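Local coordinates for HNH endonuclease (Geobacillus virus E2, PDB 5H0M) that nicks DNA as an HNH-family endonuclease of a thermophilic bacteriophage, hydrolysing phosphodiester bonds of the nucleic acid backbone, at the zinc ion site. Numbering follows the deposited sequence.

The zinc ion site. Residues 76, 78-79, 86, 114, 117. With ZN (zinc ion), chain B.
The zinc site of this HNH endonuclease looks structural: two CxxC motifs, Cys76-Cys79 and Cys114-Cys117, surround the ion with four sulfurs in a near-tetrahedral arrangement, the usual make-up of a zinc-binding HNH domain in which the metal is expected to brace the fold, with no sign of a catalytic role in an all-cysteine shell. SG of Cys76, Cys79 and Cys117 each lies 2.3 Å from ZN, with Cys114 SG at 2.4 Å. The ion ties together segments far apart in sequence. Cys76 precedes the short helix 77-81 that carries Cys79, whereas Cys114 links strand 110-113 to helix 115-129, whose first turn supplies Cys117.

The leading cysteines of the two motifs differ in rotamer, while the helical ones agree. Cys76 holds SG anti to its backbone N (chi1 175°), while Cys114 takes the crowded position between its own N and carbonyl carbon (chi1 73°). The helical members, Cys79 and Cys117, share one conformation, SG anti to the carbonyl carbon, so that both reach back from their helices towards the metal.

Backbone amides grip the sulfur of the leading cysteine in each motif. Cys79 N donates a nearly straight hydrogen bond to Cys76 SG (3.4 Å), and Cys117 N donates a somewhat more bent one to Cys114 SG at 3.4 Å, closing each CxxC turn. A further bond links the two motifs: Cys114 N reaches Cys76 SG at 3.3 Å, giving this sulfur two N-H donors besides the metal. Such donors, with the helix starts at 77 and 115, would be expected to temper the negative charge of the thiolates.

Thr86 lies beside the cluster, its hydroxyl OG1 4.6 Å from ZN and so not a ligand. The imidazole of His78, in the x-x stretch of the first motif, is turned away from the ion and does not coordinate it.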
loop_
_atom_site.group_PDB
_atom_site.type_symbol
_atom_site.label_atom_id
_atom_site.label_comp_id
_atom_site.label_asym_id
_atom_site.label_seq_id
_atom_site.Cartn_x
_atom_site.Cartn_y
_atom_site.Cartn_z
ATOM N N CYS A 76 -4.459 10.032 8.192
ATOM C CA CYS A 76 -5.172 8.934 7.557
ATOM C C CYS A 76 -6.182 9.477 6.567
ATOM O O CYS A 76 -7.062 10.241 6.933
ATOM C CB CYS A 76 -5.877 8.071 8.582
ATOM S SG CYS A 76 -6.885 6.772 7.842
ATOM N N HIS A 78 -8.496 7.847 4.784
ATOM C CA HIS A 78 -9.842 7.295 4.909
ATOM C C HIS A 78 -10.588 7.971 6.036
ATOM O O HIS A 78 -11.733 8.362 5.859
ATOM C CB HIS A 78 -9.784 5.794 5.104
ATOM C CG HIS A 78 -9.356 5.069 3.877
ATOM N ND1 HIS A 78 -9.540 3.722 3.717
ATOM C CD2 HIS A 78 -8.790 5.511 2.728
ATOM C CE1 HIS A 78 -9.080 3.354 2.535
ATOM N NE2 HIS A 78 -8.614 4.425 1.920
ATOM N N CYS A 79 -9.931 8.152 7.173
ATOM C CA CYS A 79 -10.527 8.909 8.266
ATOM C C CYS A 79 -10.872 10.322 7.816
ATOM O O CYS A 79 -11.959 10.818 8.117
ATOM C CB CYS A 79 -9.572 8.966 9.460
ATOM S SG CYS A 79 -9.536 7.506 10.525
ATOM N N THR A 86 -6.985 11.469 12.248
ATOM C CA THR A 86 -6.223 10.371 12.818
ATOM C C THR A 86 -4.841 10.337 12.202
ATOM O O THR A 86 -4.706 10.410 10.976
ATOM C CB THR A 86 -6.896 9.014 12.552
ATOM O OG1 THR A 86 -8.284 9.087 12.913
ATOM C CG2 THR A 86 -6.214 7.929 13.370
ATOM N N CYS A 114 -4.366 4.977 9.023
ATOM C CA CYS A 114 -4.243 4.532 10.402
ATOM C C CYS A 114 -4.381 3.011 10.442
ATOM O O CYS A 114 -4.718 2.370 9.450
ATOM C CB CYS A 114 -5.297 5.205 11.290
ATOM S SG CYS A 114 -6.978 4.616 11.069
ATOM N N CYS A 117 -8.035 1.716 9.739
ATOM C CA CYS A 117 -8.382 1.806 8.326
ATOM C C CYS A 117 -7.595 0.809 7.486
ATOM O O CYS A 117 -8.118 0.272 6.533
ATOM C CB CYS A 117 -8.198 3.227 7.816
ATOM S SG CYS A 117 -9.490 4.328 8.462
HETATM ZN ZN ZN B . -8.191 5.933 9.543
#